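Local atomic coordinates of butyryl-CoA dehydrogenase (Marinomonas mediterranea, PDB entry 6CXT), a protein that belongs to the acyl-CoA dehydrogenase family of flavoproteins and holds flavin-adenine dinucleotide. Residues Phe47-Pro52 with Ile68-Gly73; Glu242-Phe247 with Tyr300-Gln305. One frame throughout, in Å; residues are numbered along the deposited sequence.

Contact 1. Residues Phe47-Pro52 with Ile68-Gly73; sequences FGLPIP and IKIIEG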
ATOM      1  N   PHE B  47       0.073  -9.977  36.430  1.00 24.63           N
ATOM      2  CA  PHE B  47      -1.379 -10.046  36.508  1.00 25.32           C
ATOM      3  C   PHE B  47      -1.938  -9.075  37.528  1.00 26.69           C
ATOM      4  O   PHE B  47      -3.144  -8.860  37.576  1.00 29.40           O
ATOM      5  CB  PHE B  47      -1.861 -11.457  36.864  1.00 26.20           C
ATOM      6  CG  PHE B  47      -1.221 -12.526  36.047  1.00 25.35           C
ATOM      7  CD1 PHE B  47      -1.383 -12.553  34.657  1.00 24.12           C
ATOM      8  CD2 PHE B  47      -0.454 -13.501  36.653  1.00 25.72           C
ATOM      9  CE1 PHE B  47      -0.784 -13.532  33.923  1.00 22.22           C
ATOM     10  CE2 PHE B  47       0.138 -14.490  35.905  1.00 26.24           C
ATOM     11  CZ  PHE B  47      -0.015 -14.488  34.529  1.00 24.57           C
ATOM     12  N   GLY B  48      -1.066  -8.498  38.338  1.00 25.18           N
ATOM     13  CA  GLY B  48      -1.510  -7.543  39.333  1.00 27.43           C
ATOM     14  C   GLY B  48      -1.241  -6.100  39.001  1.00 28.85           C
ATOM     15  O   GLY B  48      -1.551  -5.242  39.809  1.00 29.94           O
ATOM     16  N   LEU B  49      -0.679  -5.798  37.820  1.00 27.45           N
ATOM     17  CA  LEU B  49      -0.277  -4.395  37.545  1.00 25.50           C
ATOM     18  C   LEU B  49      -1.377  -3.351  37.789  1.00 24.83           C
ATOM     19  O   LEU B  49      -1.097  -2.348  38.453  1.00 25.98           O
ATOM     20  CB  LEU B  49       0.353  -4.205  36.138  1.00 25.89           C
ATOM     21  CG  LEU B  49       1.458  -5.184  35.755  1.00 23.70           C
ATOM     22  CD1 LEU B  49       1.767  -5.116  34.250  1.00 23.14           C
ATOM     23  CD2 LEU B  49       2.676  -4.826  36.576  1.00 23.79           C
ATOM     24  N   PRO B  50      -2.609  -3.562  37.265  1.00 23.17           N
ATOM     25  CA  PRO B  50      -3.612  -2.536  37.473  1.00 27.80           C
ATOM     26  C   PRO B  50      -4.585  -2.833  38.647  1.00 31.25           C
ATOM     27  O   PRO B  50      -5.650  -2.227  38.691  1.00 31.16           O
ATOM     28  CB  PRO B  50      -4.420  -2.595  36.173  1.00 26.75           C
ATOM     29  CG  PRO B  50      -4.352  -4.049  35.759  1.00 27.37           C
ATOM     30  CD  PRO B  50      -3.136  -4.649  36.424  1.00 24.02           C
ATOM     31  N   ILE B  51      -4.273  -3.805  39.501  1.00 31.41           N
ATOM     32  CA  ILE B  51      -5.212  -4.187  40.601  1.00 29.94           C
ATOM     33  C   ILE B  51      -4.786  -3.389  41.846  1.00 28.92           C
ATOM     34  O   ILE B  51      -3.611  -3.394  42.206  1.00 27.56           O
ATOM     35  CB  ILE B  51      -5.265  -5.720  40.874  1.00 29.94           C
ATOM     36  CG1 ILE B  51      -5.456  -6.493  39.560  1.00 31.57           C
ATOM     37  CG2 ILE B  51      -6.373  -6.090  41.876  1.00 27.80           C
ATOM     38  CD1 ILE B  51      -6.717  -6.177  38.784  1.00 26.77           C
ATOM     39  N   PRO B  52      -5.733  -2.650  42.457  1.00 31.27           N
ATOM     40  CA  PRO B  52      -5.471  -1.935  43.720  1.00 34.40           C
ATOM     41  C   PRO B  52      -5.083  -2.893  44.849  1.00 34.62           C
ATOM     42  O   PRO B  52      -5.631  -4.005  44.940  1.00 32.92           O
ATOM     43  CB  PRO B  52      -6.825  -1.284  44.027  1.00 35.42           C
ATOM     44  CG  PRO B  52      -7.506  -1.164  42.709  1.00 37.52           C
ATOM     45  CD  PRO B  52      -7.118  -2.432  41.999  1.00 31.73           C
ATOM     46  N   ILE B  68       0.938  -0.066  30.862  1.00 21.23           N
ATOM     47  CA  ILE B  68       1.244  -0.394  29.446  1.00 21.49           C
ATOM     48  C   ILE B  68       2.761  -0.371  29.165  1.00 21.44           C
ATOM     49  O   ILE B  68       3.266  -1.135  28.334  1.00 20.94           O
ATOM     50  CB  ILE B  68       0.410   0.404  28.398  1.00 21.87           C
ATOM     51  CG1 ILE B  68       0.685   1.886  28.403  1.00 25.15           C
ATOM     52  CG2 ILE B  68      -1.093   0.093  28.534  1.00 22.17           C
ATOM     53  CD1 ILE B  68       1.763   2.276  27.406  1.00 26.14           C
ATOM     54  N   LYS B  69       3.480   0.516  29.860  1.00 19.34           N
ATOM     55  CA  LYS B  69       4.931   0.606  29.636  1.00 20.02           C
ATOM     56  C   LYS B  69       5.597  -0.670  30.088  1.00 20.54           C
ATOM     57  O   LYS B  69       6.532  -1.170  29.445  1.00 18.78           O
ATOM     58  CB  LYS B  69       5.527   1.842  30.351  1.00 20.46           C
ATOM     59  CG  LYS B  69       7.010   2.109  30.100  1.00 21.56           C
ATOM     60  CD  LYS B  69       7.354   2.310  28.619  1.00 22.92           C
ATOM     61  CE  LYS B  69       8.759   2.891  28.473  1.00 24.12           C
ATOM     62  NZ  LYS B  69       9.043   3.119  27.017  1.00 25.45           N
ATOM     63  N   ILE B  70       5.139  -1.218  31.218  1.00 19.40           N
ATOM     64  CA  ILE B  70       5.745  -2.479  31.701  1.00 19.69           C
ATOM     65  C   ILE B  70       5.387  -3.615  30.721  1.00 18.72           C
ATOM     66  O   ILE B  70       6.219  -4.459  30.378  1.00 19.13           O
ATOM     67  CB  ILE B  70       5.232  -2.809  33.119  1.00 19.77           C
ATOM     68  CG1 ILE B  70       5.913  -1.870  34.130  1.00 22.21           C
ATOM     69  CG2 ILE B  70       5.435  -4.300  33.482  1.00 19.42           C
ATOM     70  CD1 ILE B  70       5.085  -1.796  35.432  1.00 22.18           C
ATOM     71  N   ILE B  71       4.140  -3.617  30.261  1.00 18.60           N
ATOM     72  CA  ILE B  71       3.704  -4.686  29.351  1.00 19.12           C
ATOM     73  C   ILE B  71       4.538  -4.617  28.043  1.00 18.77           C
ATOM     74  O   ILE B  71       4.935  -5.639  27.479  1.00 17.19           O
ATOM     75  CB  ILE B  71       2.181  -4.559  29.055  1.00 19.85           C
ATOM     76  CG1 ILE B  71       1.379  -4.875  30.339  1.00 20.83           C
ATOM     77  CG2 ILE B  71       1.765  -5.514  27.926  1.00 17.67           C
ATOM     78  CD1 ILE B  71      -0.119  -4.624  30.197  1.00 23.46           C
ATOM     79  N   GLU B  72       4.745  -3.386  27.555  1.00 19.41           N
ATOM     80  CA  GLU B  72       5.574  -3.192  26.354  1.00 18.74           C
ATOM     81  C   GLU B  72       6.937  -3.782  26.580  1.00 18.99           C
ATOM     82  O   GLU B  72       7.464  -4.487  25.699  1.00 17.99           O
ATOM     83  CB  GLU B  72       5.719  -1.705  26.065  1.00 18.84           C
ATOM     84  CG  GLU B  72       6.579  -1.415  24.840  1.00 18.44           C
ATOM     85  CD  GLU B  72       6.869   0.083  24.684  1.00 22.12           C
ATOM     86  OE1 GLU B  72       6.228   0.919  25.371  1.00 20.40           O
ATOM     87  OE2 GLU B  72       7.779   0.429  23.887  1.00 22.44           O
ATOM     88  N   GLY B  73       7.534  -3.484  27.755  1.00 19.14           N
ATOM     89  CA  GLY B  73       8.848  -4.036  28.088  1.00 18.48           C
ATOM     90  C   GLY B  73       8.845  -5.555  28.049  1.00 20.09           C
ATOM     91  O   GLY B  73       9.766  -6.207  27.506  1.00 19.65           O
TER
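Leu49 reaches from a loop onto Ile70 and Ile71 of helix 64-77, a small apolar join within the N-terminal helical part of the acyl-CoA dehydrogenase fold. The loop, which follows helix 35-44, presents it from a type I beta turn running from Gly48 to Ile51 and closed by the hydrogen bond from Ile51 N to Gly48 O, 3.1 Å. Leu49 is the second residue of that turn, and its CA-CB bond points at the helix. CB and CG stay back from the partners and serve as the stem, while the two methyls do the touching. With CD1 anti to CA (chi2 167°), the branch carries the line of the chain on to the side chains of two successive helix residues. There CD1 lies 3.8 Å from Ile70 CG2 and 3.9 Å from Ile71 CG1. The other methyl, Leu49 CD2, meets Ile70 alone, 4.0 Å from Ile70 CD1. A forked, wholly apolar tip suits this place, because each branch finds carbon to lie against. The beta-branched partner helps in the same way: Ile70 offers Leu49 both CG2 and the end of its longer arm. The bond from CA to CB of Ile71 does not aim at the loop, but CG1, anti to the residue's own carbonyl carbon (chi1 -68°), brings the side chain back to Leu49 CD1. Phe62 of the intervening loop also touches Leu49 and Ile70, while Phe92 of helix 81-101 packs on Ile71. Because only side-chain ends meet, the backbones stay apart, the closest CA atoms, those of Leu49 and Ile70, lying 8.6 Å from each other.

Contact 2. Residues Glu242-Phe247 with Tyr300-Gln305; sequences ERCCLF and YYAAWQ. With FK4 (S-[2-({N-[(2R)-2-hydroxy-4-{[(R)-hydroxy(oxo)-lambda~5~-phosphanyl]oxy}-3,3-dimethylbutanoyl]-beta-alanyl}amino)ethyl] 1H-pyrrole-2-carbothioate), chain C.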
ATOM      1  N   GLU B 242      -8.869  -4.042  27.035  1.00 19.01           N
ATOM      2  CA  GLU B 242      -8.082  -5.050  26.293  1.00 20.61           C
ATOM      3  C   GLU B 242      -7.450  -4.430  25.020  1.00 20.35           C
ATOM      4  O   GLU B 242      -6.259  -4.583  24.764  1.00 19.91           O
ATOM      5  CB  GLU B 242      -8.963  -6.222  25.909  1.00 22.65           C
ATOM      6  CG  GLU B 242      -8.152  -7.352  25.304  1.00 25.86           C
ATOM      7  CD  GLU B 242      -9.014  -8.547  24.983  1.00 28.35           C
ATOM      8  OE1 GLU B 242      -9.193  -9.390  25.872  1.00 31.90           O
ATOM      9  OE2 GLU B 242      -9.512  -8.680  23.849  1.00 28.67           O
ATOM     10  N   ARG B 243      -8.256  -3.705  24.252  1.00 19.04           N
ATOM     11  CA  ARG B 243      -7.802  -3.112  22.978  1.00 19.10           C
ATOM     12  C   ARG B 243      -6.689  -2.112  23.257  1.00 20.76           C
ATOM     13  O   ARG B 243      -5.799  -1.935  22.434  1.00 21.02           O
ATOM     14  CB  ARG B 243      -8.981  -2.438  22.274  1.00 17.58           C
ATOM     15  CG  ARG B 243      -9.954  -3.441  21.628  1.00 15.91           C
ATOM     16  CD  ARG B 243     -11.177  -2.650  21.149  1.00 17.91           C
ATOM     17  NE  ARG B 243     -12.231  -3.578  20.766  1.00 19.74           N
ATOM     18  CZ  ARG B 243     -13.531  -3.251  20.663  1.00 20.67           C
ATOM     19  NH1 ARG B 243     -13.937  -2.024  20.962  1.00 19.80           N
ATOM     20  NH2 ARG B 243     -14.426  -4.168  20.288  1.00 19.71           N
ATOM     21  N   CYS B 244      -6.743  -1.467  24.426  1.00 19.30           N
ATOM     22  CA  CYS B 244      -5.735  -0.491  24.828  1.00 21.75           C
ATOM     23  C   CYS B 244      -4.459  -1.159  25.354  1.00 22.84           C
ATOM     24  O   CYS B 244      -3.328  -0.890  24.838  1.00 22.97           O
ATOM     25  CB  CYS B 244      -6.285   0.449  25.914  1.00 20.95           C
ATOM     26  SG  CYS B 244      -5.158   1.799  26.390  1.00 25.94           S
ATOM     27  N   CYS B 245      -4.598  -2.013  26.367  1.00 19.33           N
ATOM     28  CA  CYS B 245      -3.450  -2.464  27.121  1.00 18.30           C
ATOM     29  C   CYS B 245      -2.843  -3.749  26.583  1.00 20.38           C
ATOM     30  O   CYS B 245      -1.650  -3.915  26.656  1.00 18.79           O
ATOM     31  CB  CYS B 245      -3.832  -2.681  28.601  1.00 21.78           C
ATOM     32  SG  CYS B 245      -4.479  -1.144  29.367  1.00 24.82           S
ATOM     33  N   LEU B 246      -3.664  -4.684  26.099  1.00 16.64           N
ATOM     34  CA  LEU B 246      -3.136  -5.978  25.666  1.00 17.27           C
ATOM     35  C   LEU B 246      -2.157  -5.744  24.488  1.00 17.83           C
ATOM     36  O   LEU B 246      -1.107  -6.379  24.396  1.00 17.98           O
ATOM     37  CB  LEU B 246      -4.265  -6.945  25.300  1.00 17.72           C
ATOM     38  CG  LEU B 246      -3.886  -8.357  24.792  1.00 18.01           C
ATOM     39  CD1 LEU B 246      -4.996  -9.369  25.114  1.00 19.84           C
ATOM     40  CD2 LEU B 246      -3.621  -8.368  23.255  1.00 18.07           C
ATOM     41  N   PHE B 247      -2.466  -4.764  23.649  1.00 17.56           N
ATOM     42  CA  PHE B 247      -1.710  -4.545  22.371  1.00 16.44           C
ATOM     43  C   PHE B 247      -0.348  -3.902  22.614  1.00 17.48           C
ATOM     44  O   PHE B 247       0.512  -3.886  21.709  1.00 16.56           O
ATOM     45  CB  PHE B 247      -2.604  -3.771  21.361  1.00 14.81           C
ATOM     46  CG  PHE B 247      -3.651  -4.684  20.738  1.00 17.11           C
ATOM     47  CD1 PHE B 247      -4.790  -5.121  21.515  1.00 17.43           C
ATOM     48  CD2 PHE B 247      -3.488  -5.201  19.465  1.00 15.97           C
ATOM     49  CE1 PHE B 247      -5.646  -6.055  21.021  1.00 16.51           C
ATOM     50  CE2 PHE B 247      -4.398  -6.128  18.932  1.00 16.80           C
ATOM     51  CZ  PHE B 247      -5.463  -6.568  19.724  1.00 16.92           C
ATOM     52  N   TYR B 300       0.568   5.177  23.654  1.00 15.88           N
ATOM     53  CA  TYR B 300       0.792   6.113  24.783  1.00 19.06           C
ATOM     54  C   TYR B 300      -0.347   7.132  24.858  1.00 19.11           C
ATOM     55  O   TYR B 300      -0.905   7.376  25.922  1.00 19.69           O
ATOM     56  CB  TYR B 300       2.148   6.812  24.690  1.00 20.31           C
ATOM     57  CG  TYR B 300       3.346   5.896  24.862  1.00 20.22           C
ATOM     58  CD1 TYR B 300       3.186   4.528  25.268  1.00 19.92           C
ATOM     59  CD2 TYR B 300       4.638   6.367  24.572  1.00 21.24           C
ATOM     60  CE1 TYR B 300       4.289   3.714  25.416  1.00 20.24           C
ATOM     61  CE2 TYR B 300       5.767   5.550  24.731  1.00 20.96           C
ATOM     62  CZ  TYR B 300       5.571   4.218  25.127  1.00 20.60           C
ATOM     63  OH  TYR B 300       6.659   3.410  25.270  1.00 21.23           O
ATOM     64  N   TYR B 301      -0.743   7.656  23.694  1.00 19.07           N
ATOM     65  CA  TYR B 301      -1.831   8.580  23.632  1.00 17.45           C
ATOM     66  C   TYR B 301      -3.153   7.935  24.086  1.00 22.06           C
ATOM     67  O   TYR B 301      -3.881   8.564  24.900  1.00 19.83           O
ATOM     68  CB  TYR B 301      -1.950   9.207  22.251  1.00 18.41           C
ATOM     69  CG  TYR B 301      -3.102  10.155  22.162  1.00 17.72           C
ATOM     70  CD1 TYR B 301      -3.123  11.346  22.933  1.00 20.73           C
ATOM     71  CD2 TYR B 301      -4.210   9.872  21.341  1.00 18.91           C
ATOM     72  CE1 TYR B 301      -4.202  12.232  22.856  1.00 21.84           C
ATOM     73  CE2 TYR B 301      -5.298  10.768  21.263  1.00 20.53           C
ATOM     74  CZ  TYR B 301      -5.263  11.942  22.011  1.00 22.10           C
ATOM     75  OH  TYR B 301      -6.350  12.785  21.934  1.00 23.29           O
ATOM     76  N   ALA B 302      -3.469   6.711  23.608  1.00 18.06           N
ATOM     77  CA  ALA B 302      -4.703   6.034  23.990  1.00 18.49           C
ATOM     78  C   ALA B 302      -4.674   5.775  25.505  1.00 18.59           C
ATOM     79  O   ALA B 302      -5.704   6.018  26.154  1.00 19.86           O
ATOM     80  CB  ALA B 302      -4.864   4.685  23.271  1.00 17.94           C
ATOM     81  N   ALA B 303      -3.533   5.320  26.049  1.00 20.01           N
ATOM     82  CA  ALA B 303      -3.441   5.028  27.483  1.00 22.61           C
ATOM     83  C   ALA B 303      -3.613   6.313  28.299  1.00 21.52           C
ATOM     84  O   ALA B 303      -4.319   6.324  29.308  1.00 22.08           O
ATOM     85  CB  ALA B 303      -2.136   4.331  27.830  1.00 21.17           C
ATOM     86  N   TRP B 304      -2.967   7.393  27.874  1.00 20.81           N
ATOM     87  CA  TRP B 304      -3.134   8.673  28.558  1.00 23.77           C
ATOM     88  C   TRP B 304      -4.572   9.136  28.506  1.00 24.76           C
ATOM     89  O   TRP B 304      -5.116   9.622  29.506  1.00 23.61           O
ATOM     90  CB  TRP B 304      -2.209   9.759  27.953  1.00 24.54           C
ATOM     91  CG  TRP B 304      -2.486  11.117  28.526  1.00 25.96           C
ATOM     92  CD1 TRP B 304      -1.967  11.634  29.678  1.00 28.36           C
ATOM     93  CD2 TRP B 304      -3.348  12.109  27.984  1.00 27.45           C
ATOM     94  NE1 TRP B 304      -2.457  12.904  29.887  1.00 28.27           N
ATOM     95  CE2 TRP B 304      -3.305  13.226  28.864  1.00 29.24           C
ATOM     96  CE3 TRP B 304      -4.135  12.186  26.826  1.00 28.07           C
ATOM     97  CZ2 TRP B 304      -4.032  14.401  28.632  1.00 30.61           C
ATOM     98  CZ3 TRP B 304      -4.871  13.371  26.599  1.00 32.66           C
ATOM     99  CH2 TRP B 304      -4.798  14.461  27.502  1.00 30.89           C
ATOM    100  N   GLN B 305      -5.180   9.043  27.338  1.00 21.41           N
ATOM    101  CA  GLN B 305      -6.528   9.544  27.178  1.00 22.91           C
ATOM    102  C   GLN B 305      -7.533   8.738  28.028  1.00 26.88           C
ATOM    103  O   GLN B 305      -8.504   9.310  28.576  1.00 25.88           O
ATOM    104  CB  GLN B 305      -6.967   9.549  25.723  1.00 24.47           C
ATOM    105  CG  GLN B 305      -7.839  10.745  25.439  1.00 31.83           C
ATOM    106  CD  GLN B 305      -8.591  10.641  24.153  1.00 32.38           C
ATOM    107  OE1 GLN B 305      -8.962   9.544  23.692  1.00 29.95           O
ATOM    108  NE2 GLN B 305      -8.831  11.785  23.550  1.00 31.33           N
TER
HETATM  109  O01 FK4 C 100     -19.068  -0.083  21.531  1.00 24.35           O
HETATM  110  P02 FK4 C 100     -20.300  -1.016  21.288  1.00 27.76           P
HETATM  111  O03 FK4 C 100     -20.098  -2.205  20.283  1.00 25.44           O
HETATM  112  C04 FK4 C 100     -19.296  -2.009  19.155  1.00 24.44           C
HETATM  113  C05 FK4 C 100     -19.619  -2.886  17.983  1.00 26.00           C
HETATM  114  C06 FK4 C 100     -18.601  -2.561  16.859  1.00 25.44           C
HETATM  115  C07 FK4 C 100     -21.073  -2.568  17.541  1.00 25.66           C
HETATM  116  C08 FK4 C 100     -19.582  -4.390  18.362  1.00 24.19           C
HETATM  117  O09 FK4 C 100     -20.192  -5.212  17.396  1.00 25.71           O
HETATM  118  C10 FK4 C 100     -18.167  -4.900  18.702  1.00 24.13           C
HETATM  119  N11 FK4 C 100     -17.715  -5.974  17.831  1.00 22.76           N
HETATM  120  C12 FK4 C 100     -16.412  -6.499  18.042  1.00 23.12           C
HETATM  121  C13 FK4 C 100     -16.425  -7.705  19.006  1.00 22.02           C
HETATM  122  C14 FK4 C 100     -15.150  -7.886  19.714  1.00 21.27           C
HETATM  123  N15 FK4 C 100     -14.976  -9.226  20.078  1.00 21.89           N
HETATM  124  C16 FK4 C 100     -13.808  -9.606  20.874  1.00 19.96           C
HETATM  125  C17 FK4 C 100     -14.092 -10.844  21.745  1.00 20.14           C
HETATM  126  S18 FK4 C 100     -12.913 -11.042  23.050  1.00 25.99           S
HETATM  127  C19 FK4 C 100     -11.372 -11.259  22.159  1.00 27.39           C
HETATM  128  C20 FK4 C 100     -10.400 -11.642  23.203  1.00 28.49           C
HETATM  129  C21 FK4 C 100      -9.136 -12.164  23.040  1.00 34.29           C
HETATM  130  C22 FK4 C 100      -8.621 -12.317  24.344  1.00 29.40           C
HETATM  131  C23 FK4 C 100      -9.601 -11.888  25.273  1.00 33.58           C
HETATM  132  N24 FK4 C 100     -10.689 -11.464  24.597  1.00 26.49           N
HETATM  133  O25 FK4 C 100     -11.410 -11.558  20.944  1.00 23.75           O
HETATM  134  O26 FK4 C 100     -14.363  -6.983  19.990  1.00 21.54           O
HETATM  135  O27 FK4 C 100     -17.401  -4.417  19.603  1.00 24.87           O
HETATM  136  O28 FK4 C 100     -20.694  -1.597  22.607  1.00 28.79           O
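The pocket that holds FK4 is lined from one side of helix 231-245, while another side of the same turn packs through Cys244 on Ala302 and Ala303 of helix 279-306. Both helices belong to the C-terminal helical domain of the acyl-CoA dehydrogenase fold. Facing the ligand, Arg243 runs out extended from CG to NE and brings one nitrogen to two amide carbonyls of FK4. Its NH2 donates to O26 over 2.8 Å at an N-H...O angle of 154°, and to O27 over 3.1 Å at 150°. O26 sits at the edge of the guanidinium, near its plane, where the N-H groups point. A long side chain ending in several donors suits this task, since NE is also hydrogen-bonded, to Ser363 O, which limits rotation of the flat group. Glu242 extends beside the pyrrole end of FK4, and its OE2 is hydrogen-bonded to Ser363 OG; the model is too tight at OE1 for its approach to be trusted. On the packing side, small residues let the helices come close, with the CA atoms of Cys244 and Ala303 separated by 6.5 Å. The two alanines add no more than a methyl each, at 4.3 Å (Ala302 CB) and 4.2 Å (Ala303 CB) from Cys244 SG. Farther round helix 279-306, Tyr301 and Trp304 meet Phe3 of the second subunit edge-to-face. Cys244 SG comes nearest to the helix backbone, 3.8 Å from Ala303 CA, because chi1 of -175° swings the sulfur to the far side of CB from the residue's own N.

How the contacts relate
Contact 1 closes before contact 2 opens along the chain; contact 1 belongs to the N-terminal acyl-CoA dehydrogenase domain and contact 2 to the C-terminal one. In space their centres are about 12 Å apart, because helix 64-77 of contact 1 lies against both helices of contact 2. Ile68, on that helix, places CG2 3.7 Å from Cys245 SG of helix 231-245 and CD1 3.4 Å from Tyr300 CD1 of helix 279-306. Tyr300 OH probably also hydrogen-bonds to Lys69 NZ and Glu72 OE1, so the long salt bridge of these two buried residues shares a polar partner. The N- and C-terminal helical regions thus pack together here, and of the two only contact 2 supplies pocket residues, Glu242 and Arg243.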